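Side-chain contacts in glycerol Dehydrogenase (Unidentified, PDB 5XN8), which probably catalyses the NAD-dependent, metal-assisted oxidation of glycerol to dihydroxyacetone, belonging to the iron-containing alcohol dehydrogenase family: residues A[150-154]-A[155-159]; A[160-163]-A[164-168]; A[218-222]-A[223-227]; A[234-237]-A[238-242]. All blocks are in the same frame, centred on the assembly; numbering follows the deposited sequence.

Contact 1: A[150-154]-A[155-159]; sequences VVMDT and AIIAK
The carboxylate of Asp153 has the side chain of Ile156 laid over one of its faces, where CD1 of Ile156 comes to 3.7 Å from CG of Asp153 as the two chains cross nearly at a right angle. At one end of the flat group the N-H of Ala155 meets OD1 of Asp153 almost along the C-O axis, at 3.1 Å; at the other, OD2 is hydrogen-bonded to Ser18. CG of Asp153 stands anti to its own backbone N (chi1 -169°), which brings OD1 round to the first turn of the helix. Aspartate suits this place because its short chain can take up a backbone N-H that has no carbonyl in a preceding turn to bind. The carbonyl of Asp153 serves the helix as well: its O accepts from Ile157 N at 3.0 Å, in the carbonyl plane. Ile157 CD1 also rests 3.8 Å from Met152 CE, whose flexible thioether chain bends at chi2 and chi3 to reach it. Thr154 directs its hydroxyl to Glu231, so its polar end is satisfied inside the core. Ile156 also lies close to Thr116, probably an NAD-binding residue. The arrangement is an N-cap at the strand-to-helix junction, where strand 149-153 of the parallel, Rossmann-like sheet passes straight into helix 154-158.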
loop_
_atom_site.group_PDB
_atom_site.type_symbol
_atom_site.label_atom_id
_atom_site.label_comp_id
_atom_site.label_asym_id
_atom_site.label_seq_id
_atom_site.Cartn_x
_atom_site.Cartn_y
_atom_site.Cartn_z
ATOM N N VAL A 150 0.894 0.428 43.887
ATOM C CA VAL A 150 0.814 1.760 43.290
ATOM C C VAL A 150 -0.657 2.008 42.972
ATOM O O VAL A 150 -1.244 1.275 42.190
ATOM C CB VAL A 150 1.645 1.871 41.991
ATOM C CG1 VAL A 150 1.454 3.238 41.335
ATOM C CG2 VAL A 150 3.124 1.598 42.262
ATOM N N VAL A 151 -1.244 3.040 43.581
ATOM C CA VAL A 151 -2.682 3.279 43.504
ATOM C C VAL A 151 -2.953 4.646 42.877
ATOM O O VAL A 151 -2.586 5.683 43.441
ATOM C CB VAL A 151 -3.337 3.189 44.895
ATOM C CG1 VAL A 151 -4.857 3.161 44.773
ATOM C CG2 VAL A 151 -2.838 1.949 45.635
ATOM N N MET A 152 -3.616 4.635 41.723
ATOM C CA MET A 152 -3.856 5.833 40.934
ATOM C C MET A 152 -5.353 6.115 40.913
ATOM O O MET A 152 -6.102 5.463 40.192
ATOM C CB MET A 152 -3.326 5.624 39.510
ATOM C CG MET A 152 -1.880 5.148 39.434
ATOM S SD MET A 152 -0.698 6.372 40.031
ATOM C CE MET A 152 -0.754 7.587 38.727
ATOM N N ASP A 153 -5.788 7.069 41.735
ATOM C CA ASP A 153 -7.180 7.495 41.742
ATOM C C ASP A 153 -7.324 8.584 40.697
ATOM O O ASP A 153 -6.920 9.735 40.917
ATOM C CB ASP A 153 -7.620 8.000 43.128
ATOM C CG ASP A 153 -9.136 8.189 43.226
ATOM O OD1 ASP A 153 -9.778 8.524 42.208
ATOM O OD2 ASP A 153 -9.689 7.989 44.320
ATOM N N THR A 154 -7.919 8.214 39.568
ATOM C CA THR A 154 -7.998 9.096 38.408
ATOM C C THR A 154 -9.043 10.206 38.561
ATOM O O THR A 154 -9.021 11.163 37.799
ATOM C CB THR A 154 -8.309 8.280 37.141
ATOM O OG1 THR A 154 -9.556 7.605 37.314
ATOM C CG2 THR A 154 -7.196 7.250 36.878
ATOM N N ALA A 155 -9.961 10.071 39.519
ATOM C CA ALA A 155 -10.892 11.154 39.872
ATOM C C ALA A 155 -10.165 12.290 40.585
ATOM O O ALA A 155 -10.478 13.466 40.374
ATOM C CB ALA A 155 -12.035 10.622 40.736
ATOM N N ILE A 156 -9.194 11.934 41.420
ATOM C CA ILE A 156 -8.345 12.919 42.117
ATOM C C ILE A 156 -7.309 13.516 41.158
ATOM O O ILE A 156 -7.100 14.722 41.145
ATOM C CB ILE A 156 -7.641 12.293 43.344
ATOM C CG1 ILE A 156 -8.681 11.820 44.361
ATOM C CG2 ILE A 156 -6.664 13.275 43.992
ATOM C CD1 ILE A 156 -8.130 10.944 45.460
ATOM N N ILE A 157 -6.669 12.663 40.361
ATOM C CA ILE A 157 -5.643 13.108 39.406
ATOM C C ILE A 157 -6.215 14.051 38.339
ATOM O O ILE A 157 -5.584 15.045 37.995
ATOM C CB ILE A 157 -4.912 11.906 38.765
ATOM C CG1 ILE A 157 -4.069 11.179 39.825
ATOM C CG2 ILE A 157 -4.011 12.348 37.614
ATOM C CD1 ILE A 157 -3.770 9.729 39.494
ATOM N N ALA A 158 -7.408 13.742 37.837
ATOM C CA ALA A 158 -8.114 14.602 36.868
ATOM C C ALA A 158 -8.291 16.048 37.338
ATOM O O ALA A 158 -8.214 16.972 36.534
ATOM C CB ALA A 158 -9.464 14.001 36.522
ATOM N N LYS A 159 -8.529 16.241 38.634
ATOM C CA LYS A 159 -8.756 17.581 39.208
ATOM C C LYS A 159 -7.485 18.397 39.486
ATOM O O LYS A 159 -7.582 19.586 39.790
ATOM C CB LYS A 159 -9.606 17.468 40.476
ATOM C CG LYS A 159 -11.013 16.959 40.206
ATOM C CD LYS A 159 -11.845 16.946 41.489
ATOM C CE LYS A 159 -13.248 16.402 41.256
ATOM N NZ LYS A 159 -14.010 17.225 40.273
#

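Contact 2: A[160-163]-A[164-168]; sequences APVR and LLVSG
Pro161 and Leu164 lie side by side and point the same way, with CD1 of Leu164 settled against the proline ring, 3.8 Å from CD of Pro161. The leucine gets there because its CG is anti to the carbonyl carbon (chi1 -68°), leaning back along the chain. The backbones of the same two residues are joined as well: the carbonyl O of Pro161 accepts from Leu164 N at 3.1 Å, with the donor well above the carbonyl plane, as in a tight first turn. Proline is at home at such a beginning, where its missing N-H costs the helix nothing. One step further, Val166 N reaches Val162 O at 3.1 Å and Ser167 N reaches Arg163 O at 2.9 Å, while the valines touch loosely, CG2 of Val162 to CG2 of Val166 at 4.4 Å. In the next shell, Leu164 packs on Ile117 and Tyr270 and lies near a bound glycerol and Ser119. The extended chain of Arg163 carries its guanidinium to a salt bridge with Glu273, a hydrogen bond to His268 O and a cation-pi contact with Tyr270; Ser167 OG adds a weak bond to Glu273 N. Backbone bonds thus form the first turn of helix 162-185, with apolar side chains packed along it, whereas the charge of Arg163 ties that turn to the residues around the zinc ligand His271 and is probably largely balanced by Glu273.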
loop_
_atom_site.group_PDB
_atom_site.type_symbol
_atom_site.label_atom_id
_atom_site.label_comp_id
_atom_site.label_asym_id
_atom_site.label_seq_id
_atom_site.Cartn_x
_atom_site.Cartn_y
_atom_site.Cartn_z
ATOM N N ALA A 160 -6.310 17.774 39.388
ATOM C CA ALA A 160 -5.026 18.479 39.497
ATOM C C ALA A 160 -4.810 19.446 38.322
ATOM O O ALA A 160 -5.355 19.221 37.234
ATOM C CB ALA A 160 -3.880 17.479 39.541
ATOM N N PRO A 161 -4.005 20.515 38.523
ATOM C CA PRO A 161 -3.702 21.454 37.436
ATOM C C PRO A 161 -3.207 20.761 36.168
ATOM O O PRO A 161 -2.357 19.861 36.237
ATOM C CB PRO A 161 -2.602 22.337 38.031
ATOM C CG PRO A 161 -2.883 22.336 39.495
ATOM C CD PRO A 161 -3.420 20.962 39.804
ATOM N N VAL A 162 -3.754 21.180 35.025
ATOM C CA VAL A 162 -3.490 20.521 33.737
ATOM C C VAL A 162 -2.004 20.459 33.407
ATOM O O VAL A 162 -1.539 19.467 32.847
ATOM C CB VAL A 162 -4.274 21.170 32.565
ATOM C CG1 VAL A 162 -3.832 22.599 32.241
ATOM C CG2 VAL A 162 -4.237 20.281 31.316
ATOM N N ARG A 163 -1.283 21.518 33.760
ATOM C CA ARG A 163 0.170 21.622 33.549
ATOM C C ARG A 163 0.966 20.426 34.085
ATOM O O ARG A 163 1.964 20.013 33.478
ATOM C CB ARG A 163 0.710 22.920 34.175
ATOM C CG ARG A 163 2.123 23.290 33.740
ATOM C CD ARG A 163 2.718 24.417 34.580
ATOM N NE ARG A 163 4.176 24.415 34.460
ATOM C CZ ARG A 163 5.015 25.216 35.111
ATOM N NH1 ARG A 163 4.563 26.139 35.966
ATOM N NH2 ARG A 163 6.327 25.090 34.902
ATOM N N LEU A 164 0.540 19.885 35.221
ATOM C CA LEU A 164 1.205 18.728 35.820
ATOM C C LEU A 164 1.045 17.456 34.977
ATOM O O LEU A 164 2.006 16.719 34.782
ATOM C CB LEU A 164 0.714 18.510 37.251
ATOM C CG LEU A 164 1.158 19.613 38.223
ATOM C CD1 LEU A 164 0.193 19.738 39.398
ATOM C CD2 LEU A 164 2.584 19.372 38.709
ATOM N N LEU A 165 -0.156 17.215 34.467
ATOM C CA LEU A 165 -0.398 16.083 33.557
ATOM C C LEU A 165 0.397 16.208 32.249
ATOM O O LEU A 165 0.882 15.202 31.718
ATOM C CB LEU A 165 -1.887 15.967 33.230
ATOM C CG LEU A 165 -2.276 14.767 32.362
ATOM C CD1 LEU A 165 -2.219 13.468 33.158
ATOM C CD2 LEU A 165 -3.648 14.970 31.756
ATOM N N VAL A 166 0.509 17.432 31.736
ATOM C CA VAL A 166 1.311 17.724 30.538
ATOM C C VAL A 166 2.801 17.502 30.796
ATOM O O VAL A 166 3.498 16.953 29.940
ATOM C CB VAL A 166 1.056 19.159 30.002
ATOM C CG1 VAL A 166 2.033 19.537 28.891
ATOM C CG2 VAL A 166 -0.372 19.280 29.507
ATOM N N SER A 167 3.292 17.924 31.956
ATOM C CA SER A 167 4.681 17.633 32.336
ATOM C C SER A 167 4.921 16.134 32.433
ATOM O O SER A 167 5.995 15.651 32.069
ATOM C CB SER A 167 5.051 18.314 33.650
ATOM O OG SER A 167 6.452 18.253 33.859
ATOM N N GLY A 168 3.914 15.395 32.906
ATOM C CA GLY A 168 3.961 13.933 32.929
ATOM C C GLY A 168 4.087 13.297 31.564
ATOM O O GLY A 168 4.780 12.284 31.417
#

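Contact 3: A[218-222]-A[223-227]; sequences RLAAQ and AGVVT
A Schellman motif ends helix 197-223, and its closing loop leads at once to Thr227, the N-cap position of helix 228-247. Two backbone bonds define the motif: Val225 N reaches back to Ala220 O at 2.9 Å, nearly straight at 168°, and Gly224 N reaches Ala221 O at 3.1 Å from far above the carbonyl plane. Gly224 makes the turn with a positive phi of 87°, at which a beta carbon would jam against the preceding carbonyl O; glycine has none. Just before it, Ala223 N still makes the ordinary helical bond to Leu219 O, at 3.0 Å. Val225 then folds over the last turn: its CG2 sits 3.2 Å from Ala220 O and 4.2 Å from Ala220 CB. Thr227 comes against the same methyl group, with OG1 3.2 Å from CB of Ala220, because its chi1 of 52° places the hydroxyl between its backbone N and carbonyl carbon. Small alanine leaves room for the returning chain. On the second subunit, another copy of this protein, Thr354 packs on Ala220, Leu358 on Leu219 and Ala350 on Val225. The N-H groups of Ala223, Gly224 and Val225 thus all find helix carbonyls, but the buried OG1 of Thr227 faces a methyl group and has no hydrogen-bonding partner in the model, probably at some energetic cost.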
loop_
_atom_site.group_PDB
_atom_site.type_symbol
_atom_site.label_atom_id
_atom_site.label_comp_id
_atom_site.label_asym_id
_atom_site.label_seq_id
_atom_site.Cartn_x
_atom_site.Cartn_y
_atom_site.Cartn_z
ATOM N N ARG A 218 -5.573 15.608 27.568
ATOM C CA ARG A 218 -5.301 16.971 28.022
ATOM C C ARG A 218 -6.557 17.824 28.155
ATOM O O ARG A 218 -6.677 18.607 29.090
ATOM C CB ARG A 218 -4.339 17.679 27.055
ATOM C CG ARG A 218 -3.961 19.089 27.472
ATOM C CD ARG A 218 -3.095 19.754 26.429
ATOM N NE ARG A 218 -3.877 20.187 25.275
ATOM C CZ ARG A 218 -4.647 21.273 25.232
ATOM N NH1 ARG A 218 -4.755 22.089 26.286
ATOM N NH2 ARG A 218 -5.324 21.543 24.113
ATOM N N LEU A 219 -7.484 17.666 27.217
ATOM C CA LEU A 219 -8.732 18.425 27.223
ATOM C C LEU A 219 -9.681 17.956 28.320
ATOM O O LEU A 219 -10.361 18.776 28.934
ATOM C CB LEU A 219 -9.417 18.356 25.856
ATOM C CG LEU A 219 -8.627 19.039 24.730
ATOM C CD1 LEU A 219 -9.257 18.727 23.386
ATOM C CD2 LEU A 219 -8.527 20.552 24.916
ATOM N N ALA A 220 -9.736 16.643 28.545
ATOM C CA ALA A 220 -10.460 16.075 29.679
ATOM C C ALA A 220 -9.876 16.570 30.996
ATOM O O ALA A 220 -10.615 16.939 31.911
ATOM C CB ALA A 220 -10.414 14.546 29.629
ATOM N N ALA A 221 -8.546 16.558 31.087
ATOM C CA ALA A 221 -7.840 17.115 32.239
ATOM C C ALA A 221 -8.078 18.617 32.399
ATOM O O ALA A 221 -8.226 19.099 33.516
ATOM C CB ALA A 221 -6.358 16.832 32.127
ATOM N N GLN A 222 -8.121 19.348 31.290
ATOM C CA GLN A 222 -8.481 20.777 31.316
ATOM C C GLN A 222 -9.851 20.993 31.961
ATOM O O GLN A 222 -9.996 21.870 32.809
ATOM C CB GLN A 222 -8.446 21.378 29.908
ATOM C CG GLN A 222 -8.735 22.881 29.835
ATOM C CD GLN A 222 -8.484 23.450 28.447
ATOM O OE1 GLN A 222 -7.419 23.240 27.864
ATOM N NE2 GLN A 222 -9.459 24.174 27.913
ATOM N N ALA A 223 -10.831 20.170 31.582
ATOM C CA ALA A 223 -12.186 20.246 32.160
ATOM C C ALA A 223 -12.297 19.722 33.598
ATOM O O ALA A 223 -13.308 19.967 34.262
ATOM C CB ALA A 223 -13.191 19.531 31.260
ATOM N N GLY A 224 -11.286 18.989 34.068
ATOM C CA GLY A 224 -11.264 18.429 35.419
ATOM C C GLY A 224 -11.935 17.060 35.522
ATOM O O GLY A 224 -12.305 16.638 36.617
ATOM N N VAL A 225 -12.015 16.346 34.401
ATOM C CA VAL A 225 -12.927 15.211 34.263
ATOM C C VAL A 225 -12.219 13.921 33.796
ATOM O O VAL A 225 -11.131 13.964 33.233
ATOM C CB VAL A 225 -14.108 15.594 33.331
ATOM C CG1 VAL A 225 -14.968 16.679 33.964
ATOM C CG2 VAL A 225 -13.630 15.972 31.940
ATOM N N VAL A 226 -12.840 12.776 34.052
ATOM C CA VAL A 226 -12.263 11.454 33.758
ATOM C C VAL A 226 -12.852 10.868 32.478
ATOM O O VAL A 226 -14.041 10.537 32.443
ATOM C CB VAL A 226 -12.510 10.464 34.923
ATOM C CG1 VAL A 226 -11.746 9.158 34.698
ATOM C CG2 VAL A 226 -12.133 11.096 36.262
ATOM N N THR A 227 -12.026 10.758 31.431
ATOM C CA THR A 227 -12.359 9.986 30.220
ATOM C C THR A 227 -11.417 8.797 30.096
ATOM O O THR A 227 -10.441 8.724 30.841
ATOM C CB THR A 227 -12.273 10.847 28.948
ATOM O OG1 THR A 227 -11.006 11.508 28.893
ATOM C CG2 THR A 227 -13.375 11.858 28.929
#

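Contact 4: A[234-237]-A[238-242]; sequences IEAN and TYLSG
Ile234 and Thr238 lie side by side on helix 228-247, pointing the same way, and the threonine turns its hydroxyl back onto the helix. Thr238 OG1 donates to Ile234 O at 2.6 Å, in the carbonyl plane; a chi1 of -40° sets the oxygen beside its own backbone N, facing that carbonyl. A beta-hydroxyl suits the place, since Thr238 N itself makes only weak bonds, to Ile234 O and Glu235 O. On another flank Leu240 slants across Glu235, its CD2 3.9 Å from Glu235 OE2, while its CD1 lies 4.2 Å from Ala236 CB. The alanine methyl is small enough for the leucine to lie close along the backbone. Here the helix widens into a pi-type turn: Leu240 N bonds to Glu235 O at 3.0 Å and nearly straight (171°), and Ser241 N to Ala236 O at 2.9 Å, both spanning five residues. The extended chain of Glu235 (chi1 -169°) carries the carboxylate to the third subunit, another copy of this protein, where it accepts from Ala198 N and Glu197 N at the start of helix 197-223. Tyr239 extends to Ser7, and its ring meets that of Tyr11 at a steep angle. Ser241 OG bonds to Thr175 and to Asp121, a probable glycerol-binding residue, a short way from the zinc ligand Asp171.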
loop_
_atom_site.group_PDB
_atom_site.type_symbol
_atom_site.label_atom_id
_atom_site.label_comp_id
_atom_site.label_asym_id
_atom_site.label_seq_id
_atom_site.Cartn_x
_atom_site.Cartn_y
_atom_site.Cartn_z
ATOM N N ILE A 234 -2.689 8.351 31.922
ATOM C CA ILE A 234 -2.226 8.124 33.303
ATOM C C ILE A 234 -1.432 6.812 33.411
ATOM O O ILE A 234 -0.449 6.743 34.155
ATOM C CB ILE A 234 -3.399 8.155 34.314
ATOM C CG1 ILE A 234 -3.928 9.585 34.458
ATOM C CG2 ILE A 234 -2.973 7.638 35.690
ATOM C CD1 ILE A 234 -5.275 9.675 35.151
ATOM N N GLU A 235 -1.854 5.783 32.685
ATOM C CA GLU A 235 -1.131 4.507 32.657
ATOM C C GLU A 235 0.187 4.647 31.897
ATOM O O GLU A 235 1.216 4.130 32.339
ATOM C CB GLU A 235 -1.981 3.416 32.011
ATOM C CG GLU A 235 -1.405 2.012 32.186
ATOM C CD GLU A 235 -2.019 0.974 31.271
ATOM O OE1 GLU A 235 -3.158 1.183 30.814
ATOM O OE2 GLU A 235 -1.352 -0.065 31.011
ATOM N N ALA A 236 0.133 5.320 30.747
ATOM C CA ALA A 236 1.334 5.655 29.984
ATOM C C ALA A 236 2.348 6.411 30.841
ATOM O O ALA A 236 3.517 6.027 30.912
ATOM C CB ALA A 236 0.972 6.474 28.750
ATOM N N ASN A 237 1.873 7.467 31.501
ATOM C CA ASN A 237 2.704 8.331 32.353
ATOM C C ASN A 237 3.293 7.642 33.576
ATOM O O ASN A 237 4.353 8.063 34.062
ATOM C CB ASN A 237 1.900 9.559 32.837
ATOM C CG ASN A 237 1.697 10.608 31.759
ATOM O OD1 ASN A 237 2.023 10.397 30.585
ATOM N ND2 ASN A 237 1.163 11.760 32.163
ATOM N N THR A 238 2.615 6.607 34.083
ATOM C CA THR A 238 2.999 5.976 35.342
ATOM C C THR A 238 3.553 4.561 35.181
ATOM O O THR A 238 4.698 4.312 35.559
ATOM C CB THR A 238 1.817 5.958 36.325
ATOM O OG1 THR A 238 1.111 7.200 36.236
ATOM C CG2 THR A 238 2.322 5.760 37.765
ATOM N N TYR A 239 2.757 3.635 34.653
ATOM C CA TYR A 239 3.204 2.243 34.542
ATOM C C TYR A 239 4.092 2.017 33.317
ATOM O O TYR A 239 5.162 1.425 33.443
ATOM C CB TYR A 239 2.017 1.251 34.561
ATOM C CG TYR A 239 2.477 -0.171 34.802
ATOM C CD1 TYR A 239 2.913 -0.968 33.751
ATOM C CD2 TYR A 239 2.532 -0.700 36.087
ATOM C CE1 TYR A 239 3.363 -2.274 33.972
ATOM C CE2 TYR A 239 2.986 -1.992 36.319
ATOM C CZ TYR A 239 3.399 -2.776 35.267
ATOM O OH TYR A 239 3.845 -4.052 35.517
ATOM N N LEU A 240 3.664 2.481 32.144
ATOM C CA LEU A 240 4.405 2.216 30.903
ATOM C C LEU A 240 5.750 2.940 30.872
ATOM O O LEU A 240 6.754 2.379 30.405
ATOM C CB LEU A 240 3.591 2.611 29.662
ATOM C CG LEU A 240 2.189 2.026 29.473
ATOM C CD1 LEU A 240 1.638 2.390 28.103
ATOM C CD2 LEU A 240 2.218 0.505 29.634
ATOM N N SER A 241 5.763 4.186 31.335
ATOM C CA SER A 241 6.990 4.974 31.363
ATOM C C SER A 241 7.909 4.498 32.485
ATOM O O SER A 241 9.126 4.448 32.309
ATOM C CB SER A 241 6.669 6.469 31.510
ATOM O OG SER A 241 7.848 7.266 31.453
ATOM N N GLY A 242 7.313 4.138 33.625
ATOM C CA GLY A 242 8.041 3.629 34.786
ATOM C C GLY A 242 8.800 2.332 34.587
ATOM O O GLY A 242 9.973 2.234 34.964
#

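How the contacts relate
Contact 4 is wholly buried and contact 1 is mostly buried; contact 2 is partly open, and contact 3, also largely buried, lies farthest from the chain centre, under a neighbouring subunit. Contacts 1 and 2 both start helices, one with a carboxylate cap and the other with a proline, whereas contact 3 ends one through glycine and contact 4 widens one in mid-course. Contacts 3 and 4 concern the successive helices 197-223 and 228-247 but do not touch. Val226 packs on contact 1, Leu165 of contact 2 on Ala221, and Met152 and Ile157 of contact 1 on Ile234. Polar side chains from contacts 2 and 4 approach the metal site.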